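Local coordinates for envelope glycoprotein E (Human herpesvirus 1, PDB 2GIY) that forms, with glycoprotein I, a receptor for the Fc part of host IgG and is required for cell-to-cell spread of the virus, at residues A[131-136]-A[144-149]; A[19-24]-A[29-34]; A[157-162]-A[173-178]. All coordinates share one frame; numbering follows the deposited sequence.

Interaction 1 (A[131-136]-A[144-149])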
ATOM      1  N   VAL A 131      -1.118   9.931  14.980  1.00 16.97           N
ATOM      2  CA  VAL A 131       0.181   9.601  14.402  1.00 15.89           C
ATOM      3  C   VAL A 131       0.595  10.694  13.427  1.00 15.60           C
ATOM      4  O   VAL A 131       1.696  10.661  12.872  1.00 15.13           O
ATOM      5  CB  VAL A 131       0.155   8.244  13.653  1.00 19.07           C
ATOM      6  CG1 VAL A 131      -0.049   7.113  14.642  1.00 18.35           C
ATOM      7  CG2 VAL A 131      -0.945   8.238  12.610  1.00 16.80           C
ATOM      8  N   ASN A 132      -0.287  11.666  13.218  1.00 13.11           N
ATOM      9  CA  ASN A 132       0.022  12.760  12.307  1.00 14.58           C
ATOM     10  C   ASN A 132       0.882  13.831  12.954  1.00 13.53           C
ATOM     11  O   ASN A 132       0.862  14.017  14.169  1.00 12.78           O
ATOM     12  CB  ASN A 132      -1.261  13.397  11.774  1.00 15.56           C
ATOM     13  CG  ASN A 132      -1.931  12.546  10.726  1.00 16.58           C
ATOM     14  OD1 ASN A 132      -1.343  12.254   9.684  1.00 14.40           O
ATOM     15  ND2 ASN A 132      -3.166  12.139  10.992  1.00 19.56           N
ATOM     16  N   LEU A 133       1.646  14.527  12.122  1.00 13.16           N
ATOM     17  CA  LEU A 133       2.519  15.598  12.584  1.00 13.65           C
ATOM     18  C   LEU A 133       1.858  16.938  12.317  1.00 13.41           C
ATOM     19  O   LEU A 133       1.240  17.133  11.271  1.00 13.82           O
ATOM     20  CB  LEU A 133       3.850  15.566  11.827  1.00 10.57           C
ATOM     21  CG  LEU A 133       4.714  14.310  11.927  1.00 12.51           C
ATOM     22  CD1 LEU A 133       5.933  14.477  11.022  1.00 12.65           C
ATOM     23  CD2 LEU A 133       5.138  14.084  13.373  1.00 12.82           C
ATOM     24  N   GLU A 134       2.001  17.865  13.257  1.00 13.95           N
ATOM     25  CA  GLU A 134       1.442  19.193  13.087  1.00 15.89           C
ATOM     26  C   GLU A 134       2.559  20.222  13.049  1.00 16.65           C
ATOM     27  O   GLU A 134       3.494  20.163  13.848  1.00 16.60           O
ATOM     28  CB  GLU A 134       0.472  19.528  14.222  1.00 19.68           C
ATOM     29  CG  GLU A 134      -0.930  19.002  13.995  1.00 23.20           C
ATOM     30  CD  GLU A 134      -1.924  19.564  14.988  1.00 25.40           C
ATOM     31  OE1 GLU A 134      -1.802  20.758  15.336  1.00 26.97           O
ATOM     32  OE2 GLU A 134      -2.832  18.817  15.410  1.00 27.52           O
ATOM     33  N   PHE A 135       2.453  21.156  12.109  1.00 15.58           N
ATOM     34  CA  PHE A 135       3.433  22.224  11.947  1.00 14.48           C
ATOM     35  C   PHE A 135       2.760  23.567  12.224  1.00 14.88           C
ATOM     36  O   PHE A 135       1.818  23.952  11.529  1.00 15.94           O
ATOM     37  CB  PHE A 135       3.999  22.218  10.522  1.00 14.41           C
ATOM     38  CG  PHE A 135       4.734  20.954  10.161  1.00 14.43           C
ATOM     39  CD1 PHE A 135       4.040  19.772   9.913  1.00 15.21           C
ATOM     40  CD2 PHE A 135       6.123  20.947  10.066  1.00 15.67           C
ATOM     41  CE1 PHE A 135       4.722  18.602   9.573  1.00 16.14           C
ATOM     42  CE2 PHE A 135       6.812  19.781   9.727  1.00 14.79           C
ATOM     43  CZ  PHE A 135       6.107  18.608   9.480  1.00 14.44           C
ATOM     44  N   ARG A 136       3.241  24.267  13.246  1.00 15.57           N
ATOM     45  CA  ARG A 136       2.694  25.569  13.625  1.00 18.07           C
ATOM     46  C   ARG A 136       3.640  26.668  13.153  1.00 17.41           C
ATOM     47  O   ARG A 136       4.853  26.562  13.333  1.00 18.42           O
ATOM     48  CB  ARG A 136       2.528  25.661  15.149  1.00 17.52           C
ATOM     49  CG  ARG A 136       1.366  24.858  15.736  1.00 21.29           C
ATOM     50  CD  ARG A 136       1.550  23.352  15.587  1.00 21.88           C
ATOM     51  NE  ARG A 136       0.424  22.614  16.167  1.00 24.88           N
ATOM     52  CZ  ARG A 136       0.211  22.471  17.472  1.00 24.59           C
ATOM     53  NH1 ARG A 136       1.051  23.007  18.349  1.00 24.18           N
ATOM     54  NH2 ARG A 136      -0.852  21.803  17.904  1.00 24.54           N
ATOM     55  N   GLY A 144      11.362  19.390   3.728  1.00  9.32           N
ATOM     56  CA  GLY A 144      12.170  18.196   3.578  1.00 10.26           C
ATOM     57  C   GLY A 144      11.354  16.994   3.158  1.00 10.67           C
ATOM     58  O   GLY A 144      10.160  17.109   2.866  1.00 11.10           O
ATOM     59  N   LEU A 145      12.004  15.838   3.117  1.00  9.12           N
ATOM     60  CA  LEU A 145      11.326  14.609   2.745  1.00  9.80           C
ATOM     61  C   LEU A 145      11.045  13.821   4.013  1.00 10.79           C
ATOM     62  O   LEU A 145      11.968  13.454   4.746  1.00  9.77           O
ATOM     63  CB  LEU A 145      12.196  13.784   1.796  1.00 11.22           C
ATOM     64  CG  LEU A 145      11.682  12.381   1.463  1.00 10.27           C
ATOM     65  CD1 LEU A 145      10.309  12.472   0.810  1.00 11.30           C
ATOM     66  CD2 LEU A 145      12.669  11.679   0.541  1.00 10.81           C
ATOM     67  N   TYR A 146       9.765  13.575   4.270  1.00 11.11           N
ATOM     68  CA  TYR A 146       9.352  12.832   5.452  1.00 10.29           C
ATOM     69  C   TYR A 146       8.848  11.443   5.088  1.00 11.16           C
ATOM     70  O   TYR A 146       8.121  11.273   4.111  1.00 11.51           O
ATOM     71  CB  TYR A 146       8.234  13.582   6.189  1.00  9.45           C
ATOM     72  CG  TYR A 146       8.657  14.899   6.799  1.00  8.87           C
ATOM     73  CD1 TYR A 146       8.966  15.999   5.995  1.00 10.30           C
ATOM     74  CD2 TYR A 146       8.771  15.041   8.182  1.00  9.23           C
ATOM     75  CE1 TYR A 146       9.381  17.207   6.555  1.00  9.28           C
ATOM     76  CE2 TYR A 146       9.185  16.248   8.751  1.00 11.36           C
ATOM     77  CZ  TYR A 146       9.487  17.324   7.930  1.00 10.14           C
ATOM     78  OH  TYR A 146       9.883  18.515   8.489  1.00 10.81           O
ATOM     79  N   LEU A 147       9.246  10.454   5.879  1.00 11.00           N
ATOM     80  CA  LEU A 147       8.803   9.085   5.681  1.00 10.77           C
ATOM     81  C   LEU A 147       8.132   8.613   6.965  1.00 11.63           C
ATOM     82  O   LEU A 147       8.618   8.875   8.069  1.00 10.90           O
ATOM     83  CB  LEU A 147       9.984   8.154   5.366  1.00 10.54           C
ATOM     84  CG  LEU A 147      10.306   7.894   3.887  1.00 11.79           C
ATOM     85  CD1 LEU A 147      10.768   9.180   3.220  1.00 13.59           C
ATOM     86  CD2 LEU A 147      11.382   6.814   3.777  1.00 12.26           C
ATOM     87  N   CYS A 148       7.003   7.940   6.814  1.00 10.20           N
ATOM     88  CA  CYS A 148       6.292   7.389   7.952  1.00 11.72           C
ATOM     89  C   CYS A 148       6.428   5.886   7.767  1.00 11.82           C
ATOM     90  O   CYS A 148       6.009   5.345   6.743  1.00 11.46           O
ATOM     91  CB  CYS A 148       4.819   7.802   7.933  1.00 11.31           C
ATOM     92  SG  CYS A 148       3.903   7.180   9.374  1.00 15.03           S
ATOM     93  N   VAL A 149       7.044   5.220   8.742  1.00 11.31           N
ATOM     94  CA  VAL A 149       7.258   3.784   8.663  1.00 11.16           C
ATOM     95  C   VAL A 149       6.590   3.056   9.823  1.00 11.05           C
ATOM     96  O   VAL A 149       6.740   3.444  10.980  1.00 12.50           O
ATOM     97  CB  VAL A 149       8.769   3.449   8.691  1.00 11.18           C
ATOM     98  CG1 VAL A 149       8.978   1.958   8.475  1.00 13.14           C
ATOM     99  CG2 VAL A 149       9.502   4.263   7.624  1.00 13.80           C
TER
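F135 and Y146 meet in the middle of an immunoglobulin-like sandwich, the C-terminal domain of the gE ectodomain, one ring pointing its edge at the other's face. The rings are almost perpendicular, with planes at 85°, and offset, their centroids 5.7 Å apart. The leading edge of F135 is formed by CE2 and CZ; F135 CZ lies 3.9 Å from Y146 CZ, while Y146 OH stands near the plane of the F135 ring, 3.5 Å from F135 CE2. The two residues sit on facing strands, and chi1 near -60° in both carries each ring beside its own backbone N toward the other. L133, two residues before F135 and so on the same face of its strand, adds CD1 at 4.1 Å from Y146 CD2, an oblique approach suited to a branched aliphatic chain filling the flank of a ring. Tyrosine suits its place because its ring belongs to the core while its buried hydroxyl is satisfied by the carbonyl O of H142, four residues earlier, the pattern of a tyrosine corner.

The outer side is looser: E134 and, just past the strand, R136 take no part in the contact. R136 grips E134 side-on with NE and NH2, both reaching OE1 from the same face of the carboxylate plane; R136 NH2 to E134 OE1 is 2.9 Å. Charged, flexible chains fit this partly solvent-exposed side.

Strand 133-135 lies between strands 29-30 and 124-126 in one sheet, with backbone bonds from F135 to F29 and from E134 to A125. Strand 144-152 runs in the opposing sheet between 45-54 and 155-165, where Y146 packs on R53 and I164.

Interaction 2 (A[19-24]-A[29-34])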
ATOM      1  N   GLU A  19       1.346  12.288  -1.435  1.00 17.06           N
ATOM      2  CA  GLU A  19       2.806  12.259  -1.504  1.00 17.61           C
ATOM      3  C   GLU A  19       3.464  13.619  -1.277  1.00 16.31           C
ATOM      4  O   GLU A  19       4.691  13.707  -1.204  1.00 15.40           O
ATOM      5  CB  GLU A  19       3.269  11.699  -2.855  1.00 22.15           C
ATOM      6  CG  GLU A  19       2.941  10.226  -3.070  1.00 27.53           C
ATOM      7  CD  GLU A  19       3.553   9.666  -4.344  1.00 30.61           C
ATOM      8  OE1 GLU A  19       4.112  10.452  -5.140  1.00 33.25           O
ATOM      9  OE2 GLU A  19       3.471   8.438  -4.552  1.00 34.55           O
ATOM     10  N   ALA A  20       2.665  14.675  -1.165  1.00 14.83           N
ATOM     11  CA  ALA A  20       3.236  16.000  -0.952  1.00 15.37           C
ATOM     12  C   ALA A  20       2.301  17.004  -0.300  1.00 15.50           C
ATOM     13  O   ALA A  20       1.085  16.977  -0.505  1.00 15.80           O
ATOM     14  CB  ALA A  20       3.741  16.566  -2.284  1.00 17.05           C
ATOM     15  N   ILE A  21       2.890  17.888   0.498  1.00 13.09           N
ATOM     16  CA  ILE A  21       2.164  18.959   1.159  1.00 13.13           C
ATOM     17  C   ILE A  21       2.971  20.225   0.914  1.00 14.40           C
ATOM     18  O   ILE A  21       4.088  20.361   1.414  1.00 14.46           O
ATOM     19  CB  ILE A  21       2.060  18.759   2.688  1.00 13.19           C
ATOM     20  CG1 ILE A  21       1.262  17.497   3.004  1.00 12.87           C
ATOM     21  CG2 ILE A  21       1.384  19.973   3.320  1.00 16.59           C
ATOM     22  CD1 ILE A  21       1.206  17.170   4.492  1.00 15.31           C
ATOM     23  N   LEU A  22       2.419  21.138   0.128  1.00 14.16           N
ATOM     24  CA  LEU A  22       3.100  22.396  -0.145  1.00 15.74           C
ATOM     25  C   LEU A  22       2.547  23.416   0.834  1.00 16.55           C
ATOM     26  O   LEU A  22       1.329  23.538   0.990  1.00 17.56           O
ATOM     27  CB  LEU A  22       2.840  22.850  -1.587  1.00 19.35           C
ATOM     28  CG  LEU A  22       3.669  22.217  -2.712  1.00 20.78           C
ATOM     29  CD1 LEU A  22       5.115  22.682  -2.597  1.00 20.91           C
ATOM     30  CD2 LEU A  22       3.590  20.696  -2.644  1.00 23.49           C
ATOM     31  N   PHE A  23       3.434  24.134   1.513  1.00 12.64           N
ATOM     32  CA  PHE A  23       3.000  25.139   2.470  1.00 13.01           C
ATOM     33  C   PHE A  23       3.716  26.467   2.262  1.00 14.23           C
ATOM     34  O   PHE A  23       4.799  26.517   1.681  1.00 14.57           O
ATOM     35  CB  PHE A  23       3.237  24.644   3.904  1.00 12.45           C
ATOM     36  CG  PHE A  23       4.686  24.642   4.328  1.00 13.33           C
ATOM     37  CD1 PHE A  23       5.292  25.807   4.801  1.00 14.01           C
ATOM     38  CD2 PHE A  23       5.440  23.475   4.264  1.00 13.29           C
ATOM     39  CE1 PHE A  23       6.630  25.811   5.208  1.00 12.62           C
ATOM     40  CE2 PHE A  23       6.780  23.465   4.665  1.00 13.35           C
ATOM     41  CZ  PHE A  23       7.376  24.639   5.141  1.00 11.85           C
ATOM     42  N   SER A  24       3.093  27.539   2.737  1.00 15.16           N
ATOM     43  CA  SER A  24       3.681  28.871   2.654  1.00 17.10           C
ATOM     44  C   SER A  24       4.076  29.220   4.082  1.00 16.97           C
ATOM     45  O   SER A  24       3.369  28.869   5.027  1.00 17.18           O
ATOM     46  CB  SER A  24       2.660  29.883   2.121  1.00 18.57           C
ATOM     47  OG  SER A  24       2.317  29.593   0.776  1.00 23.90           O
ATOM     48  N   PHE A  29      -0.515  23.615   9.686  1.00 16.34           N
ATOM     49  CA  PHE A  29      -1.160  22.494   9.030  1.00 16.78           C
ATOM     50  C   PHE A  29      -0.744  21.186   9.671  1.00 17.01           C
ATOM     51  O   PHE A  29       0.148  21.149  10.520  1.00 16.57           O
ATOM     52  CB  PHE A  29      -0.801  22.483   7.541  1.00 17.53           C
ATOM     53  CG  PHE A  29       0.658  22.238   7.269  1.00 17.51           C
ATOM     54  CD1 PHE A  29       1.159  20.941   7.196  1.00 16.46           C
ATOM     55  CD2 PHE A  29       1.533  23.306   7.090  1.00 16.14           C
ATOM     56  CE1 PHE A  29       2.511  20.712   6.944  1.00 14.86           C
ATOM     57  CE2 PHE A  29       2.882  23.090   6.839  1.00 15.99           C
ATOM     58  CZ  PHE A  29       3.374  21.789   6.766  1.00 16.18           C
ATOM     59  N   SER A  30      -1.393  20.112   9.246  1.00 17.58           N
ATOM     60  CA  SER A  30      -1.109  18.786   9.763  1.00 17.35           C
ATOM     61  C   SER A  30      -1.032  17.786   8.621  1.00 16.75           C
ATOM     62  O   SER A  30      -1.609  18.006   7.556  1.00 16.82           O
ATOM     63  CB  SER A  30      -2.223  18.365  10.729  1.00 19.16           C
ATOM     64  OG  SER A  30      -2.152  16.984  11.022  1.00 23.76           O
ATOM     65  N   THR A  31      -0.301  16.699   8.832  1.00 15.35           N
ATOM     66  CA  THR A  31      -0.227  15.663   7.820  1.00 14.73           C
ATOM     67  C   THR A  31      -1.575  14.964   7.940  1.00 15.93           C
ATOM     68  O   THR A  31      -2.307  15.181   8.909  1.00 15.24           O
ATOM     69  CB  THR A  31       0.903  14.647   8.101  1.00 14.76           C
ATOM     70  OG1 THR A  31       0.701  14.042   9.387  1.00 14.04           O
ATOM     71  CG2 THR A  31       2.256  15.338   8.071  1.00 13.02           C
ATOM     72  N   ASN A  32      -1.906  14.131   6.965  1.00 17.14           N
ATOM     73  CA  ASN A  32      -3.176  13.422   6.983  1.00 17.83           C
ATOM     74  C   ASN A  32      -2.955  11.984   6.545  1.00 17.10           C
ATOM     75  O   ASN A  32      -3.459  11.546   5.513  1.00 19.08           O
ATOM     76  CB  ASN A  32      -4.173  14.118   6.054  1.00 21.90           C
ATOM     77  CG  ASN A  32      -5.538  13.466   6.069  1.00 26.25           C
ATOM     78  OD1 ASN A  32      -6.101  13.203   7.134  1.00 30.01           O
ATOM     79  ND2 ASN A  32      -6.083  13.209   4.887  1.00 30.67           N
ATOM     80  N   VAL A  33      -2.175  11.260   7.339  1.00 14.70           N
ATOM     81  CA  VAL A  33      -1.871   9.869   7.058  1.00 14.95           C
ATOM     82  C   VAL A  33      -2.936   8.980   7.683  1.00 15.30           C
ATOM     83  O   VAL A  33      -3.385   9.230   8.801  1.00 15.51           O
ATOM     84  CB  VAL A  33      -0.497   9.476   7.647  1.00 15.22           C
ATOM     85  CG1 VAL A  33      -0.180   8.022   7.327  1.00 16.11           C
ATOM     86  CG2 VAL A  33       0.584  10.395   7.095  1.00 14.94           C
ATOM     87  N   SER A  34      -3.347   7.954   6.947  1.00 15.42           N
ATOM     88  CA  SER A  34      -4.338   7.009   7.438  1.00 16.36           C
ATOM     89  C   SER A  34      -3.649   5.658   7.540  1.00 15.65           C
ATOM     90  O   SER A  34      -3.027   5.191   6.582  1.00 15.51           O
ATOM     91  CB  SER A  34      -5.523   6.921   6.475  1.00 17.79           C
ATOM     92  OG  SER A  34      -6.518   6.056   6.991  1.00 22.15           O
TER
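This is an apolar contact between the two layers of the sandwich, beside the edge strand 20-22, in which I21 and F23 press on F29 of strand 29-30 and on T31 just after it. I21 CG2 sits over a face of the F29 ring in a CH-pi contact, 4.3 Å from the centroid and 28° off the normal. F23 comes to the same side of that ring: its CB is only 3.3 Å from F29 CE2, a tight fit, and the two rings lie obliquely, planes at 31°. F29 reaches this place because chi1 of 65° sets its CG between the backbone N and carbonyl carbon. Further along, the other branch of I21 brings CD1 to 3.9 Å from T31 CA, so one beta-branched residue serves two neighbours.

T31 CG2 lies beside I21 CD1, while T31 OG1 bonds N132 and the backbone N of L133; threonine thus offers both a methyl and a polar group at a buried site. F135 lies across the opposite side of the F29 ring. Strand 20-22 pairs in parallel with 155-165, whereas 29-30 joins 133-135, consistent with an A' strand beside G, and a B strand beside E, of an immunoglobulin V domain.

Interaction 3 (A[157-162]-A[173-178])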
ATOM      1  N   HIS A 157       6.024  -3.117   8.178  1.00 12.61           N
ATOM      2  CA  HIS A 157       4.811  -3.688   7.593  1.00 12.17           C
ATOM      3  C   HIS A 157       4.130  -2.737   6.622  1.00 12.60           C
ATOM      4  O   HIS A 157       3.232  -3.130   5.881  1.00 12.66           O
ATOM      5  CB  HIS A 157       3.828  -4.109   8.687  1.00 10.65           C
ATOM      6  CG  HIS A 157       4.171  -5.421   9.315  1.00 10.49           C
ATOM      7  ND1 HIS A 157       3.252  -6.436   9.471  1.00 14.19           N
ATOM      8  CD2 HIS A 157       5.347  -5.902   9.784  1.00 10.95           C
ATOM      9  CE1 HIS A 157       3.847  -7.486  10.007  1.00  9.44           C
ATOM     10  NE2 HIS A 157       5.118  -7.189  10.206  1.00 14.46           N
ATOM     11  N   ALA A 158       4.562  -1.482   6.627  1.00 12.66           N
ATOM     12  CA  ALA A 158       4.017  -0.475   5.729  1.00 12.14           C
ATOM     13  C   ALA A 158       4.853   0.785   5.844  1.00 11.68           C
ATOM     14  O   ALA A 158       5.490   1.023   6.869  1.00 11.04           O
ATOM     15  CB  ALA A 158       2.557  -0.161   6.085  1.00 13.43           C
ATOM     16  N   TRP A 159       4.867   1.581   4.783  1.00 11.10           N
ATOM     17  CA  TRP A 159       5.592   2.844   4.811  1.00 11.00           C
ATOM     18  C   TRP A 159       5.070   3.765   3.722  1.00 11.59           C
ATOM     19  O   TRP A 159       4.436   3.321   2.757  1.00 11.51           O
ATOM     20  CB  TRP A 159       7.107   2.639   4.639  1.00 12.05           C
ATOM     21  CG  TRP A 159       7.544   2.285   3.242  1.00 13.21           C
ATOM     22  CD1 TRP A 159       7.588   1.037   2.686  1.00 13.61           C
ATOM     23  CD2 TRP A 159       7.990   3.194   2.226  1.00 13.60           C
ATOM     24  NE1 TRP A 159       8.038   1.114   1.386  1.00 13.70           N
ATOM     25  CE2 TRP A 159       8.289   2.425   1.079  1.00 13.91           C
ATOM     26  CE3 TRP A 159       8.164   4.584   2.174  1.00 12.09           C
ATOM     27  CZ2 TRP A 159       8.754   3.002  -0.111  1.00 14.12           C
ATOM     28  CZ3 TRP A 159       8.627   5.156   0.990  1.00 14.75           C
ATOM     29  CH2 TRP A 159       8.915   4.365  -0.134  1.00 14.65           C
ATOM     30  N   GLY A 160       5.325   5.055   3.893  1.00 10.31           N
ATOM     31  CA  GLY A 160       4.893   6.024   2.909  1.00 12.55           C
ATOM     32  C   GLY A 160       5.773   7.247   3.009  1.00 11.35           C
ATOM     33  O   GLY A 160       6.500   7.410   3.995  1.00 12.81           O
ATOM     34  N   HIS A 161       5.733   8.100   1.993  1.00 10.75           N
ATOM     35  CA  HIS A 161       6.535   9.313   2.019  1.00 11.66           C
ATOM     36  C   HIS A 161       5.700  10.543   1.702  1.00 10.97           C
ATOM     37  O   HIS A 161       4.697  10.469   0.981  1.00 12.20           O
ATOM     38  CB  HIS A 161       7.704   9.216   1.029  1.00 13.02           C
ATOM     39  CG  HIS A 161       7.281   9.114  -0.406  1.00 15.77           C
ATOM     40  ND1 HIS A 161       6.772   7.957  -0.956  1.00 16.83           N
ATOM     41  CD2 HIS A 161       7.290  10.030  -1.404  1.00 16.39           C
ATOM     42  CE1 HIS A 161       6.488   8.163  -2.230  1.00 17.39           C
ATOM     43  NE2 HIS A 161       6.792   9.414  -2.527  1.00 16.13           N
ATOM     44  N   ILE A 162       6.118  11.672   2.264  1.00 10.04           N
ATOM     45  CA  ILE A 162       5.456  12.945   2.046  1.00 10.41           C
ATOM     46  C   ILE A 162       6.515  14.029   1.937  1.00 11.38           C
ATOM     47  O   ILE A 162       7.313  14.206   2.857  1.00  9.45           O
ATOM     48  CB  ILE A 162       4.549  13.357   3.228  1.00 11.68           C
ATOM     49  CG1 ILE A 162       3.601  12.223   3.610  1.00 11.31           C
ATOM     50  CG2 ILE A 162       3.744  14.599   2.845  1.00 10.93           C
ATOM     51  CD1 ILE A 162       2.780  12.538   4.847  1.00 15.21           C
ATOM     52  N   ALA A 173      10.244  13.595  -5.260  1.00 18.20           N
ATOM     53  CA  ALA A 173      10.805  12.409  -4.625  1.00 18.33           C
ATOM     54  C   ALA A 173      10.463  11.203  -5.493  1.00 19.25           C
ATOM     55  O   ALA A 173       9.309  11.013  -5.875  1.00 19.87           O
ATOM     56  CB  ALA A 173      10.223  12.226  -3.223  1.00 20.72           C
ATOM     57  N   VAL A 174      11.468  10.399  -5.818  1.00 17.56           N
ATOM     58  CA  VAL A 174      11.252   9.215  -6.637  1.00 18.24           C
ATOM     59  C   VAL A 174      11.633   7.963  -5.860  1.00 17.51           C
ATOM     60  O   VAL A 174      12.677   7.914  -5.206  1.00 16.73           O
ATOM     61  CB  VAL A 174      12.078   9.270  -7.940  1.00 19.05           C
ATOM     62  CG1 VAL A 174      11.655  10.476  -8.771  1.00 19.64           C
ATOM     63  CG2 VAL A 174      13.555   9.345  -7.616  1.00 22.00           C
ATOM     64  N   VAL A 175      10.776   6.950  -5.926  1.00 17.58           N
ATOM     65  CA  VAL A 175      11.041   5.706  -5.225  1.00 18.23           C
ATOM     66  C   VAL A 175      11.833   4.765  -6.122  1.00 20.14           C
ATOM     67  O   VAL A 175      11.350   4.353  -7.176  1.00 22.16           O
ATOM     68  CB  VAL A 175       9.721   5.006  -4.798  1.00 17.99           C
ATOM     69  CG1 VAL A 175      10.029   3.753  -3.990  1.00 19.45           C
ATOM     70  CG2 VAL A 175       8.860   5.967  -3.988  1.00 18.64           C
ATOM     71  N   GLU A 176      13.060   4.451  -5.711  1.00 20.92           N
ATOM     72  CA  GLU A 176      13.913   3.537  -6.461  1.00 23.76           C
ATOM     73  C   GLU A 176      13.570   2.135  -5.976  1.00 23.99           C
ATOM     74  O   GLU A 176      13.847   1.771  -4.832  1.00 22.26           O
ATOM     75  CB  GLU A 176      15.392   3.835  -6.203  1.00 25.51           C
ATOM     76  CG  GLU A 176      15.879   5.155  -6.783  1.00 28.69           C
ATOM     77  CD  GLU A 176      15.651   5.255  -8.282  1.00 31.37           C
ATOM     78  OE1 GLU A 176      15.966   4.281  -9.001  1.00 31.86           O
ATOM     79  OE2 GLU A 176      15.165   6.310  -8.742  1.00 33.47           O
ATOM     80  N   GLN A 177      12.966   1.350  -6.857  1.00 26.76           N
ATOM     81  CA  GLN A 177      12.542   0.006  -6.503  1.00 28.77           C
ATOM     82  C   GLN A 177      13.158  -1.078  -7.374  1.00 29.43           C
ATOM     83  O   GLN A 177      13.577  -0.824  -8.504  1.00 29.40           O
ATOM     84  CB  GLN A 177      11.015  -0.062  -6.601  1.00 31.50           C
ATOM     85  CG  GLN A 177      10.491   0.321  -7.982  1.00 35.44           C
ATOM     86  CD  GLN A 177       9.221   1.156  -7.933  1.00 37.20           C
ATOM     87  OE1 GLN A 177       8.208   0.741  -7.370  1.00 37.87           O
ATOM     88  NE2 GLN A 177       9.271   2.341  -8.532  1.00 39.03           N
ATOM     89  N   PRO A 178      13.242  -2.310  -6.847  1.00 29.81           N
ATOM     90  CA  PRO A 178      13.816  -3.390  -7.651  1.00 29.86           C
ATOM     91  C   PRO A 178      12.835  -3.658  -8.788  1.00 28.87           C
ATOM     92  O   PRO A 178      11.743  -3.087  -8.801  1.00 27.36           O
ATOM     93  CB  PRO A 178      13.905  -4.545  -6.655  1.00 30.89           C
ATOM     94  CG  PRO A 178      12.748  -4.288  -5.742  1.00 31.12           C
ATOM     95  CD  PRO A 178      12.828  -2.799  -5.520  1.00 29.82           C
TER
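On the outer face of the strand that resembles the G strand of a V domain, W159 and H161 form a ring-lined surface under strand 173-176. The covering strand runs roughly antiparallel to 157-162, its axis 9.2 Å away at 154°, too far for backbone pairing, so side chains make the join. V175 CG1 meets the indole edge, near its plane, 4.1 Å from W159 CH2; V175 CG2 meets H161 most closely, 3.7 Å from CE1, and also nears W159 CH2. With chi1 at -176°, CG1 is anti to the backbone N of V175, which leaves both methyls facing the rings. A173 adds a second contact, its CB 4.1 Å from H161 CD2; its small side chain lets the strand lie near the imidazole.

Tryptophan suits this margin, for its far ring edge packs while NE1 hydrogen-bonds to E67. I65 of strand 63-66 touches both W159 and H161, and R14 of the second subunit packs on W159 and V175. Strands 87-88, 63-66 and 173-176 make a small parallel sheet, laid over the outer face of the F-G pair (144-152 and 155-165) as an addition to the V-type fold.

How the interactions relate
Interaction 1 is buried in the core of the sandwich, whereas interactions 2 and 3 are only partly buried, near the edge strand and on the outer face. Interactions 1 and 2 both bridge its two layers and share the sheet holding 29-30 and 133-135; N132 OD1 ties them, probably hydrogen-bonding to T31 OG1 and V33 N. Interaction 3 instead fixes an added layer on strand 155-165, whose neighbours in the sheet are 144-152 from interaction 1 and 20-22 from interaction 2. The chemistry follows: perpendicular aromatics in the core, an isoleucine methyl over a ring face plus an oblique aromatic pair in interaction 2, and valine and alanine methyls against indole and imidazole atoms in interaction 3.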